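Local coordinates for LIP (Serratia marcescens, PDB 4A1R), which is a membrane-bound lipoprotein component of the type VI secretion system, probably helping to hold the secretion apparatus at the outer membrane like other TssJ-family proteins, at residues R18-A23 and A96-L101; I31-L36 and D68-T73. One frame throughout, in Å; residues are numbered along the deposited sequence.

Contact 1 of 2, residues R18-A23 and A96-L101; sequences RQVNAA and AEYQNL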
ATOM      1  N   ARG A  18      14.051  -9.347  -8.242  1.00 35.14           N
ATOM      2  CA  ARG A  18      15.506  -9.197  -8.256  1.00 38.78           C
ATOM      3  C   ARG A  18      16.029  -7.966  -9.011  1.00 29.13           C
ATOM      4  O   ARG A  18      17.065  -7.412  -8.655  1.00 32.86           O
ATOM      5  CB  ARG A  18      16.160 -10.466  -8.811  1.00 42.25           C
ATOM      6  CG  ARG A  18      16.325 -11.557  -7.766  1.00 53.51           C
ATOM      7  CD  ARG A  18      17.251 -12.671  -8.243  1.00 65.40           C
ATOM      8  NE  ARG A  18      18.663 -12.407  -7.946  1.00 70.91           N
ATOM      9  CZ  ARG A  18      19.578 -12.048  -8.846  1.00 77.86           C
ATOM     10  NH1 ARG A  18      19.247 -11.901 -10.128  1.00 74.75           N
ATOM     11  NH2 ARG A  18      20.833 -11.836  -8.464  1.00 78.44           N
ATOM     12  N   GLN A  19      15.311  -7.544 -10.040  1.00 33.75           N
ATOM     13  CA  GLN A  19      15.748  -6.425 -10.875  1.00 42.21           C
ATOM     14  C   GLN A  19      15.036  -5.119 -10.577  1.00 37.60           C
ATOM     15  O   GLN A  19      15.124  -4.180 -11.370  1.00 38.33           O
ATOM     16  CB  GLN A  19      15.560  -6.737 -12.363  1.00 43.11           C
ATOM     17  CG  GLN A  19      16.381  -7.906 -12.906  1.00 59.40           C
ATOM     18  CD  GLN A  19      17.835  -7.882 -12.469  1.00 54.79           C
ATOM     19  OE1 GLN A  19      18.519  -6.855 -12.552  1.00 59.41           O
ATOM     20  NE2 GLN A  19      18.321  -9.029 -12.011  1.00 69.10           N
ATOM     21  N   VAL A  20      14.300  -5.065  -9.469  1.00 29.22           N
ATOM     22  CA  VAL A  20      13.478  -3.894  -9.197  1.00 30.35           C
ATOM     23  C   VAL A  20      14.422  -2.698  -9.015  1.00 22.67           C
ATOM     24  O   VAL A  20      15.522  -2.811  -8.429  1.00 29.79           O
ATOM     25  CB  VAL A  20      12.566  -4.090  -7.941  1.00 24.44           C
ATOM     26  CG1 VAL A  20      13.363  -3.893  -6.663  1.00 31.76           C
ATOM     27  CG2 VAL A  20      11.337  -3.175  -7.989  1.00 29.80           C
ATOM     28  N   ASN A  21      14.003  -1.575  -9.580  1.00 32.11           N
ATOM     29  CA  ASN A  21      14.549  -0.292  -9.205  1.00 30.90           C
ATOM     30  C   ASN A  21      16.021  -0.156  -9.515  1.00 31.51           C
ATOM     31  O   ASN A  21      16.809   0.285  -8.671  1.00 32.85           O
ATOM     32  CB  ASN A  21      14.330  -0.069  -7.712  1.00 28.97           C
ATOM     33  CG  ASN A  21      14.578   1.365  -7.300  1.00 24.66           C
ATOM     34  OD1 ASN A  21      14.222   2.294  -8.029  1.00 26.23           O
ATOM     35  ND2 ASN A  21      15.126   1.544  -6.103  1.00 22.92           N
ATOM     36  N   ALA A  22      16.377  -0.554 -10.729  1.00 41.14           N
ATOM     37  CA  ALA A  22      17.719  -0.405 -11.237  1.00 36.62           C
ATOM     38  C   ALA A  22      17.613   0.589 -12.379  1.00 43.79           C
ATOM     39  O   ALA A  22      16.947   0.334 -13.395  1.00 40.41           O
ATOM     40  CB  ALA A  22      18.256  -1.738 -11.728  1.00 44.13           C
ATOM     41  N   ALA A  23      18.230   1.744 -12.175  1.00 38.66           N
ATOM     42  CA  ALA A  23      18.389   2.741 -13.217  1.00 41.78           C
ATOM     43  C   ALA A  23      19.193   2.157 -14.406  1.00 41.81           C
ATOM     44  O   ALA A  23      19.832   1.098 -14.284  1.00 42.90           O
ATOM     45  CB  ALA A  23      19.096   3.961 -12.635  1.00 50.73           C
ATOM     46  N   ALA A  96       5.556   3.358  -4.025  1.00 15.57           N
ATOM     47  CA  ALA A  96       6.896   2.741  -4.121  1.00 14.60           C
ATOM     48  C   ALA A  96       7.777   3.837  -4.729  1.00 18.49           C
ATOM     49  O   ALA A  96       7.491   4.290  -5.830  1.00 16.89           O
ATOM     50  CB  ALA A  96       6.876   1.564  -5.074  1.00 21.16           C
ATOM     51  N   GLU A  97       8.813   4.267  -4.022  1.00 17.85           N
ATOM     52  CA  GLU A  97       9.610   5.438  -4.490  1.00 19.75           C
ATOM     53  C   GLU A  97      10.736   4.969  -5.444  1.00 23.20           C
ATOM     54  O   GLU A  97      11.933   4.961  -5.093  1.00 20.72           O
ATOM     55  CB  GLU A  97      10.155   6.230  -3.293  1.00 20.71           C
ATOM     56  CG  GLU A  97       9.045   6.705  -2.332  1.00 18.54           C
ATOM     57  CD  GLU A  97       9.476   7.770  -1.310  1.00 24.24           C
ATOM     58  OE1 GLU A  97      10.675   8.073  -1.223  1.00 26.63           O
ATOM     59  OE2 GLU A  97       8.584   8.297  -0.595  1.00 25.22           O
ATOM     60  N   TYR A  98      10.341   4.508  -6.630  1.00 19.13           N
ATOM     61  CA  TYR A  98      11.307   4.132  -7.666  1.00 21.45           C
ATOM     62  C   TYR A  98      12.230   5.322  -7.988  1.00 22.53           C
ATOM     63  O   TYR A  98      11.760   6.458  -8.066  1.00 22.69           O
ATOM     64  CB  TYR A  98      10.583   3.760  -8.967  1.00 19.39           C
ATOM     65  CG  TYR A  98       9.843   2.429  -8.903  1.00 19.90           C
ATOM     66  CD1 TYR A  98      10.494   1.231  -9.211  1.00 18.64           C
ATOM     67  CD2 TYR A  98       8.506   2.382  -8.523  1.00 21.03           C
ATOM     68  CE1 TYR A  98       9.820   0.026  -9.170  1.00 20.05           C
ATOM     69  CE2 TYR A  98       7.830   1.175  -8.458  1.00 23.45           C
ATOM     70  CZ  TYR A  98       8.495  -0.003  -8.771  1.00 21.93           C
ATOM     71  OH  TYR A  98       7.821  -1.217  -8.711  1.00 28.35           O
ATOM     72  N   GLN A  99      13.496   5.040  -8.261  1.00 19.11           N
ATOM     73  CA  GLN A  99      14.440   6.126  -8.709  1.00 24.48           C
ATOM     74  C   GLN A  99      14.140   6.688 -10.101  1.00 29.91           C
ATOM     75  O   GLN A  99      14.509   7.834 -10.423  1.00 33.56           O
ATOM     76  CB  GLN A  99      15.881   5.634  -8.718  1.00 26.64           C
ATOM     77  CG  GLN A  99      16.429   5.039  -7.437  1.00 25.99           C
ATOM     78  CD  GLN A  99      17.878   4.630  -7.632  1.00 31.06           C
ATOM     79  OE1 GLN A  99      18.432   4.799  -8.724  1.00 41.85           O
ATOM     80  NE2 GLN A  99      18.506   4.134  -6.585  1.00 25.95           N
ATOM     81  N   ASN A 100      13.480   5.890 -10.929  1.00 27.26           N
ATOM     82  CA  ASN A 100      13.100   6.318 -12.267  1.00 29.40           C
ATOM     83  C   ASN A 100      11.615   6.178 -12.396  1.00 26.50           C
ATOM     84  O   ASN A 100      11.124   5.138 -12.804  1.00 30.78           O
ATOM     85  CB  ASN A 100      13.781   5.445 -13.324  1.00 35.43           C
ATOM     86  CG  ASN A 100      15.196   5.877 -13.603  1.00 39.70           C
ATOM     87  OD1 ASN A 100      16.156   5.223 -13.186  1.00 52.37           O
ATOM     88  ND2 ASN A 100      15.335   7.004 -14.278  1.00 35.87           N
ATOM     89  N   LEU A 101      10.908   7.243 -12.054  1.00 24.78           N
ATOM     90  CA  LEU A 101       9.467   7.214 -11.905  1.00 29.92           C
ATOM     91  C   LEU A 101       8.693   7.009 -13.212  1.00 32.63           C
ATOM     92  O   LEU A 101       7.589   6.439 -13.216  1.00 22.02           O
ATOM     93  CB  LEU A 101       9.024   8.548 -11.322  1.00 30.51           C
ATOM     94  CG  LEU A 101       8.968   8.771  -9.828  1.00 36.85           C
ATOM     95  CD1 LEU A 101       8.306  10.119  -9.690  1.00 48.91           C
ATOM     96  CD2 LEU A 101       8.176   7.693  -9.087  1.00 29.96           C
TER
HETATM   97  O   HOH W   1      13.604   2.718 -10.743  1.00 25.50           O
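N21 crosses from its loop to the backbone of Y98 and Q99, making the largest single contribution to this contact and the one direct hydrogen bond between the segments. Its backbone is left-handed (phi 63°), a conformation that asparagine tolerates better than most residues. CB points along the gap; CG, anti to the backbone N (chi1 -167°), lies 3.9 Å from Q99 N as the end of the side chain comes nearer the other loop. OD1 accepts from Q99 N at 2.8 Å in a nearly straight bond (173°), the donor in the carbonyl plane, and also lies 3.5 Å from CA of Y98. The same oxygen takes a second bond, 2.8 Å long, from water 1, which in turn accepts from N100 N; one asparagine thus serves two consecutive backbone N-H groups, directly and through water. ND2, 4.0 Å from CG of Q99, donates to A29 O, which helps to set the rotation of the amide, with OD1 toward 96-101.

Beside this polar link, CG2 of V20 meets CE1 of Y98 at 3.7 Å, the two side chains crossing at about a right angle. The branched, water-shunning valine suits a buried place against a ring, while tyrosine also brings a hydroxyl, which bonds to G138 O. Farther along, the methyl CB of A23 fits 3.2 Å from OD1 of N100.

The pairing joins two loops at one end of a beta-sandwich: the one between strands 9-16 and 31-38, and the one between strands 91-96 and 107-111. Y98 also packs on I31 of strand 31-38 and, through G138, reaches the end of strand 130-138 in the other sheet, while the side chains of E97 and L101 touch F49 of helix 49-60.

Contact 2 of 2, residues I31-L36 and D68-T73; sequences IKIRVL and DQFFLT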
ATOM      1  N   ILE A  31      14.027  -0.266  -2.274  1.00 25.83           N
ATOM      2  CA  ILE A  31      13.040   0.729  -2.619  1.00 18.38           C
ATOM      3  C   ILE A  31      12.165   1.032  -1.398  1.00 15.89           C
ATOM      4  O   ILE A  31      11.825   0.135  -0.621  1.00 20.83           O
ATOM      5  CB  ILE A  31      12.228   0.256  -3.865  1.00 17.72           C
ATOM      6  CG1 ILE A  31      11.227   1.314  -4.307  1.00 18.10           C
ATOM      7  CG2 ILE A  31      11.582  -1.111  -3.581  1.00 18.23           C
ATOM      8  CD1 ILE A  31      10.638   1.102  -5.704  1.00 18.99           C
ATOM      9  N   LYS A  32      11.838   2.319  -1.230  1.00 18.81           N
ATOM     10  CA  LYS A  32      11.015   2.782  -0.111  1.00 18.98           C
ATOM     11  C   LYS A  32       9.555   2.543  -0.455  1.00 25.24           C
ATOM     12  O   LYS A  32       9.086   2.999  -1.518  1.00 21.72           O
ATOM     13  CB  LYS A  32      11.237   4.278   0.209  1.00 18.14           C
ATOM     14  CG  LYS A  32      10.360   4.778   1.384  1.00 25.73           C
ATOM     15  CD  LYS A  32      10.565   6.269   1.699  1.00 24.51           C
ATOM     16  CE  LYS A  32      11.701   6.460   2.709  1.00 31.18           C
ATOM     17  NZ  LYS A  32      11.422   7.725   3.461  1.00 38.87           N
ATOM     18  N   ILE A  33       8.853   1.864   0.461  1.00 21.26           N
ATOM     19  CA  ILE A  33       7.429   1.598   0.313  1.00 19.12           C
ATOM     20  C   ILE A  33       6.690   2.352   1.378  1.00 20.21           C
ATOM     21  O   ILE A  33       7.052   2.259   2.560  1.00 22.68           O
ATOM     22  CB  ILE A  33       7.111   0.096   0.456  1.00 22.99           C
ATOM     23  CG1 ILE A  33       7.972  -0.771  -0.489  1.00 22.76           C
ATOM     24  CG2 ILE A  33       5.609  -0.160   0.269  1.00 23.24           C
ATOM     25  CD1 ILE A  33       7.622  -0.644  -1.964  1.00 21.78           C
ATOM     26  N   ARG A  34       5.680   3.121   0.985  1.00 19.13           N
ATOM     27  CA  ARG A  34       4.802   3.728   1.987  1.00 19.78           C
ATOM     28  C   ARG A  34       3.407   3.126   1.945  1.00 22.28           C
ATOM     29  O   ARG A  34       2.913   2.766   0.888  1.00 20.56           O
ATOM     30  CB  ARG A  34       4.778   5.241   1.807  1.00 19.78           C
ATOM     31  CG  ARG A  34       6.174   5.874   1.900  1.00 24.77           C
ATOM     32  CD  ARG A  34       6.091   7.365   1.656  1.00 23.77           C
ATOM     33  NE  ARG A  34       5.244   8.021   2.645  1.00 30.85           N
ATOM     34  CZ  ARG A  34       4.802   9.274   2.564  1.00 37.78           C
ATOM     35  NH1 ARG A  34       5.092  10.037   1.515  1.00 38.38           N
ATOM     36  NH2 ARG A  34       4.043   9.764   3.538  1.00 39.45           N
ATOM     37  N   VAL A  35       2.770   3.012   3.102  1.00 20.26           N
ATOM     38  CA  VAL A  35       1.446   2.413   3.168  1.00 20.52           C
ATOM     39  C   VAL A  35       0.619   3.417   3.917  1.00 24.48           C
ATOM     40  O   VAL A  35       0.993   3.818   5.024  1.00 23.76           O
ATOM     41  CB  VAL A  35       1.443   1.024   3.866  1.00 18.64           C
ATOM     42  CG1 VAL A  35       0.006   0.547   4.100  1.00 24.30           C
ATOM     43  CG2 VAL A  35       2.190  -0.008   3.043  1.00 22.46           C
ATOM     44  N   LEU A  36      -0.476   3.862   3.295  1.00 19.49           N
ATOM     45  CA  LEU A  36      -1.280   4.904   3.874  1.00 22.02           C
ATOM     46  C   LEU A  36      -2.708   4.401   4.126  1.00 30.10           C
ATOM     47  O   LEU A  36      -3.331   3.799   3.255  1.00 25.39           O
ATOM     48  CB  LEU A  36      -1.299   6.148   2.958  1.00 19.45           C
ATOM     49  CG  LEU A  36       0.005   6.952   2.738  1.00 25.99           C
ATOM     50  CD1 LEU A  36       1.054   6.170   1.980  1.00 33.11           C
ATOM     51  CD2 LEU A  36      -0.315   8.194   1.922  1.00 25.53           C
ATOM     52  N   ASP A  68       2.661   4.477   7.200  1.00 20.92           N
ATOM     53  CA  ASP A  68       3.825   3.724   7.663  1.00 19.67           C
ATOM     54  C   ASP A  68       4.720   3.484   6.460  1.00 22.30           C
ATOM     55  O   ASP A  68       4.340   3.828   5.319  1.00 22.67           O
ATOM     56  CB  ASP A  68       3.428   2.437   8.397  1.00 19.14           C
ATOM     57  CG  ASP A  68       4.514   1.930   9.396  1.00 22.46           C
ATOM     58  OD1 ASP A  68       5.551   2.611   9.664  1.00 25.88           O
ATOM     59  OD2 ASP A  68       4.323   0.823   9.931  1.00 21.76           O
ATOM     60  N   GLN A  69       5.930   2.993   6.705  1.00 20.04           N
ATOM     61  CA  GLN A  69       6.914   2.848   5.614  1.00 18.63           C
ATOM     62  C   GLN A  69       7.968   1.849   6.020  1.00 21.51           C
ATOM     63  O   GLN A  69       8.169   1.546   7.232  1.00 22.08           O
ATOM     64  CB  GLN A  69       7.556   4.194   5.212  1.00 19.44           C
ATOM     65  CG  GLN A  69       8.378   4.887   6.297  1.00 26.16           C
ATOM     66  CD  GLN A  69       9.007   6.178   5.819  1.00 28.97           C
ATOM     67  OE1 GLN A  69      10.220   6.259   5.704  1.00 42.13           O
ATOM     68  NE2 GLN A  69       8.188   7.174   5.478  1.00 26.20           N
ATOM     69  N   PHE A  70       8.643   1.334   5.011  1.00 20.42           N
ATOM     70  CA  PHE A  70       9.757   0.415   5.181  1.00 20.96           C
ATOM     71  C   PHE A  70      10.498   0.408   3.858  1.00 21.48           C
ATOM     72  O   PHE A  70      10.045   1.042   2.898  1.00 22.08           O
ATOM     73  CB  PHE A  70       9.243  -0.981   5.546  1.00 23.76           C
ATOM     74  CG  PHE A  70       8.358  -1.612   4.481  1.00 26.95           C
ATOM     75  CD1 PHE A  70       6.995  -1.344   4.422  1.00 28.00           C
ATOM     76  CD2 PHE A  70       8.907  -2.459   3.531  1.00 27.42           C
ATOM     77  CE1 PHE A  70       6.195  -1.940   3.449  1.00 34.57           C
ATOM     78  CE2 PHE A  70       8.118  -3.069   2.577  1.00 31.56           C
ATOM     79  CZ  PHE A  70       6.762  -2.803   2.529  1.00 31.13           C
ATOM     80  N   PHE A  71      11.665  -0.233   3.841  1.00 22.31           N
ATOM     81  CA  PHE A  71      12.417  -0.507   2.614  1.00 26.47           C
ATOM     82  C   PHE A  71      12.349  -1.981   2.235  1.00 20.58           C
ATOM     83  O   PHE A  71      12.377  -2.875   3.102  1.00 28.70           O
ATOM     84  CB  PHE A  71      13.892  -0.154   2.768  1.00 25.15           C
ATOM     85  CG  PHE A  71      14.186   1.305   2.654  1.00 28.49           C
ATOM     86  CD1 PHE A  71      14.095   2.131   3.771  1.00 30.03           C
ATOM     87  CD2 PHE A  71      14.549   1.866   1.433  1.00 23.23           C
ATOM     88  CE1 PHE A  71      14.366   3.492   3.676  1.00 35.00           C
ATOM     89  CE2 PHE A  71      14.829   3.227   1.340  1.00 24.15           C
ATOM     90  CZ  PHE A  71      14.736   4.039   2.455  1.00 29.27           C
ATOM     91  N   LEU A  72      12.337  -2.225   0.925  1.00 29.31           N
ATOM     92  CA  LEU A  72      12.240  -3.561   0.394  1.00 22.72           C
ATOM     93  C   LEU A  72      13.524  -3.746  -0.433  1.00 22.89           C
ATOM     94  O   LEU A  72      13.840  -2.899  -1.273  1.00 23.96           O
ATOM     95  CB  LEU A  72      10.971  -3.593  -0.463  1.00 32.27           C
ATOM     96  CG  LEU A  72      10.293  -4.836  -0.993  1.00 29.79           C
ATOM     97  CD1 LEU A  72      10.034  -5.837   0.123  1.00 31.25           C
ATOM     98  CD2 LEU A  72       9.009  -4.368  -1.665  1.00 23.92           C
ATOM     99  N   THR A  73      14.270  -4.807  -0.154  1.00 23.46           N
ATOM    100  CA  THR A  73      15.492  -5.199  -0.905  1.00 30.02           C
ATOM    101  C   THR A  73      15.144  -5.946  -2.211  1.00 26.98           C
ATOM    102  O   THR A  73      14.273  -6.811  -2.205  1.00 30.15           O
ATOM    103  CB  THR A  73      16.351  -6.130  -0.040  1.00 30.92           C
ATOM    104  OG1 THR A  73      16.524  -5.521   1.241  1.00 35.15           O
ATOM    105  CG2 THR A  73      17.740  -6.418  -0.680  1.00 24.65           C
TER
HETATM  106  O   HOH W   2       4.961   7.038   5.603  1.00 29.69           O
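The carbonyl oxygen of D68 accepts V35 N at 2.8 Å, with the donor 36° above the carbonyl plane; CA of R34 adds a C-H...O contact, and water 2 a weak bond. Water 2 also accepts from R34 NE and Q69 NE2, bridging long polar side chains, Q69 exposed and R34 partly so. In the antiparallel ladder I31, I33 and V35 make hydrogen-bonded pairs with L72, F70 and D68.

On the face carrying K32, R34, Q69 and F71, a bend at chi3 (-89°) turns CE of K32 toward Q69 OE1, and NZ donates a 2.9 Å hydrogen bond to that oxygen, tilted 32° from the carbonyl plane; CB lies over the F71 ring, 4.3 Å from the centroid. The lysine thus offers methylene to the aromatic and charge to the amide. On the other face, CB of I33 rests over the F70 ring, 3.6 Å from CZ, and CG1 touches CD2 of L72; these apolar residues, with I31 and V35, fit this inward side, while D68 turns its carboxylate away.

Strand 64-72 edges its sheet, with 31-38 between it and 91-96. F70 meets F14 of strand 9-16 edge-to-face across the sandwich; R34 NH1 bonds to L52 O of helix 49-60.

Contact 2 is nested along the chain inside the loop closed by contact 1, and their centres lie 13 Å apart. Strand 31-38 joins them: contact 2 uses it to bind one outer strand, and its opposite edge receives E97, within segment 96-101 of contact 1. There E97 N lies 2.8 Å from K32 O, a probable hydrogen bond, and E97 OE2 packs 3.5 Å from CD of R34. Inside the sandwich the apolar layers run together, CD1 of Y98 touching CD1 of I31 at 3.5 Å. Both contacts are structural packing as far as the geometry tells: one knits a sheet, the other joins loops at the end of the sandwich.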